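Local coordinates for protein putative tagatose-6-phosphate ketose/aldose isomerase (Escherichia coli, PDB 3C3J) that is a putative sugar isomerase-type protein with two SIS domains, each built around a five-stranded parallel sheet flanked by helices, at residues R198-R203 / D335-F340. Sequence-based numbering, arbitrary orientation.
Sequences RDVADR and DVEQAF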
loop_
_atom_site.group_PDB
_atom_site.type_symbol
_atom_site.label_atom_id
_atom_site.label_comp_id
_atom_site.label_asym_id
_atom_site.label_seq_id
_atom_site.Cartn_x
_atom_site.Cartn_y
_atom_site.Cartn_z
ATOM N N ARG A 198 -25.518 15.469 2.673
ATOM C CA ARG A 198 -26.361 15.869 1.526
ATOM C C ARG A 198 -25.619 16.780 0.552
ATOM O O ARG A 198 -25.908 16.766 -0.633
ATOM C CB ARG A 198 -27.665 16.538 1.988
ATOM C CG ARG A 198 -28.627 15.568 2.625
ATOM C CD ARG A 198 -29.789 16.282 3.271
ATOM N NE ARG A 198 -30.523 15.368 4.131
ATOM C CZ ARG A 198 -31.535 14.604 3.731
ATOM N NH1 ARG A 198 -31.964 14.646 2.471
ATOM N NH2 ARG A 198 -32.109 13.787 4.603
ATOM N N ASP A 199 -24.668 17.574 1.031
ATOM C CA ASP A 199 -23.846 18.394 0.110
ATOM C C ASP A 199 -22.978 17.498 -0.777
ATOM O O ASP A 199 -22.700 17.832 -1.925
ATOM C CB ASP A 199 -22.967 19.380 0.872
ATOM C CG ASP A 199 -23.779 20.355 1.730
ATOM O OD1 ASP A 199 -24.941 20.638 1.377
ATOM O OD2 ASP A 199 -23.265 20.835 2.769
ATOM N N VAL A 200 -22.541 16.355 -0.231
ATOM C CA VAL A 200 -21.681 15.439 -0.990
ATOM C C VAL A 200 -22.531 14.690 -2.017
ATOM O O VAL A 200 -22.155 14.591 -3.192
ATOM C CB VAL A 200 -20.888 14.476 -0.038
ATOM C CG1 VAL A 200 -19.989 13.520 -0.832
ATOM C CG2 VAL A 200 -20.066 15.278 0.985
ATOM N N ALA A 201 -23.681 14.188 -1.580
ATOM C CA ALA A 201 -24.646 13.548 -2.456
ATOM C C ALA A 201 -25.073 14.520 -3.550
ATOM O O ALA A 201 -25.122 14.147 -4.705
ATOM C CB ALA A 201 -25.880 13.059 -1.644
ATOM N N ASP A 202 -25.376 15.761 -3.179
ATOM C CA ASP A 202 -25.756 16.797 -4.169
ATOM C C ASP A 202 -24.661 17.029 -5.236
ATOM O O ASP A 202 -24.937 17.127 -6.414
ATOM C CB ASP A 202 -26.031 18.152 -3.487
ATOM C CG ASP A 202 -27.384 18.217 -2.740
ATOM O OD1 ASP A 202 -28.205 17.272 -2.818
ATOM O OD2 ASP A 202 -27.618 19.250 -2.052
ATOM N N ARG A 203 -23.414 17.127 -4.794
ATOM C CA ARG A 203 -22.319 17.397 -5.689
ATOM C C ARG A 203 -22.052 16.218 -6.593
ATOM O O ARG A 203 -21.836 16.395 -7.767
ATOM C CB ARG A 203 -21.072 17.762 -4.911
ATOM C CG ARG A 203 -20.037 18.455 -5.736
ATOM C CD ARG A 203 -18.792 18.642 -4.897
ATOM N NE ARG A 203 -17.997 19.753 -5.357
ATOM C CZ ARG A 203 -16.924 20.188 -4.718
ATOM N NH1 ARG A 203 -16.506 19.574 -3.618
ATOM N NH2 ARG A 203 -16.268 21.231 -5.173
ATOM N N ASP A 335 -10.899 16.025 2.495
ATOM C CA ASP A 335 -10.483 15.039 1.502
ATOM C C ASP A 335 -11.300 13.754 1.532
ATOM O O ASP A 335 -11.545 13.169 0.482
ATOM C CB ASP A 335 -8.981 14.770 1.539
ATOM C CG ASP A 335 -8.173 15.817 0.766
ATOM O OD1 ASP A 335 -8.753 16.547 -0.084
ATOM O OD2 ASP A 335 -6.942 15.911 0.998
ATOM N N VAL A 336 -11.754 13.327 2.705
ATOM C CA VAL A 336 -12.575 12.114 2.747
ATOM C C VAL A 336 -13.938 12.335 2.051
ATOM O O VAL A 336 -14.527 11.377 1.531
ATOM C CB VAL A 336 -12.756 11.532 4.179
ATOM C CG1 VAL A 336 -11.398 11.009 4.756
ATOM C CG2 VAL A 336 -13.468 12.559 5.144
ATOM N N GLU A 337 -14.444 13.574 2.067
ATOM C CA GLU A 337 -15.638 13.951 1.288
ATOM C C GLU A 337 -15.364 13.989 -0.203
ATOM O O GLU A 337 -16.150 13.454 -0.981
ATOM C CB GLU A 337 -16.207 15.282 1.763
ATOM C CG GLU A 337 -16.766 15.191 3.205
ATOM C CD GLU A 337 -17.259 16.536 3.731
ATOM O OE1 GLU A 337 -16.600 17.549 3.403
ATOM O OE2 GLU A 337 -18.276 16.570 4.481
ATOM N N GLN A 338 -14.247 14.612 -0.586
ATOM C CA GLN A 338 -13.771 14.632 -1.984
ATOM C C GLN A 338 -13.601 13.269 -2.644
ATOM O O GLN A 338 -13.768 13.150 -3.855
ATOM C CB GLN A 338 -12.395 15.298 -2.071
ATOM C CG GLN A 338 -12.389 16.806 -1.937
ATOM C CD GLN A 338 -11.284 17.435 -2.779
ATOM O OE1 GLN A 338 -10.075 17.126 -2.631
ATOM N NE2 GLN A 338 -11.682 18.306 -3.662
ATOM N N ALA A 339 -13.191 12.270 -1.864
ATOM C CA ALA A 339 -12.977 10.921 -2.367
ATOM C C ALA A 339 -14.209 10.457 -3.151
ATOM O O ALA A 339 -14.082 9.857 -4.208
ATOM C CB ALA A 339 -12.682 9.936 -1.211
ATOM N N PHE A 340 -15.392 10.767 -2.637
ATOM C CA PHE A 340 -16.663 10.403 -3.297
ATOM C C PHE A 340 -16.788 11.039 -4.694
ATOM O O PHE A 340 -17.119 10.368 -5.678
ATOM C CB PHE A 340 -17.842 10.778 -2.406
ATOM C CG PHE A 340 -17.894 9.976 -1.136
ATOM C CD1 PHE A 340 -18.616 8.795 -1.070
ATOM C CD2 PHE A 340 -17.212 10.395 -0.011
ATOM C CE1 PHE A 340 -18.635 8.056 0.099
ATOM C CE2 PHE A 340 -17.238 9.653 1.186
ATOM C CZ PHE A 340 -17.934 8.489 1.233
#
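Helix-to-helix packing between the first turns of helices 198-210 and 335-356 brings Val200 against Glu337 and Phe340, three buried residues, in a protein with two SIS domains. The two backbones come closest at Val200 and Glu337, whose CA atoms are 6.6 Å apart. From 198-203, Val200 alone supplies a side chain in close contact with 335-340, and its two methyls divide the work. With CG1 anti to the backbone N (chi1 -180°), that methyl lies 3.8 Å from the backbone O of Glu337 and 3.8 Å from CB of the Phe340 side chain, and it meets the Phe340 ring obliquely. The other methyl, Val200 CG2, lies along the Glu337 side chain, closest to CB at 3.9 Å and CG at 4.0 Å, with the carboxylate only slightly farther off. Both partner side chains cross the valine at about a right angle. The Phe340 ring has Glu337 O in its plane, at the edge. No hydrogen bond joins the two segments, so van der Waals contact carries the pairing over a modest 159 Å² of buried surface. Beyond CG the Glu337 chain is extended and carries its carboxylate to Arg331, with which OE1 forms a salt bridge while also accepting a hydrogen bond from Ile334 N. Arg331, which lies outside both segments, is also salt-bridged to Asp199 OD2; it thus probably offsets the like charges of Asp199 and Glu337 and links the two helix starts indirectly. Around this core, Phe340 packs edge-to-face with Phe197 and Trp27 and rests on helix 174-187, Ala201 on the far side of its helix touches helix 23-49, and Val336 and Ala339 lean on helix 63-79.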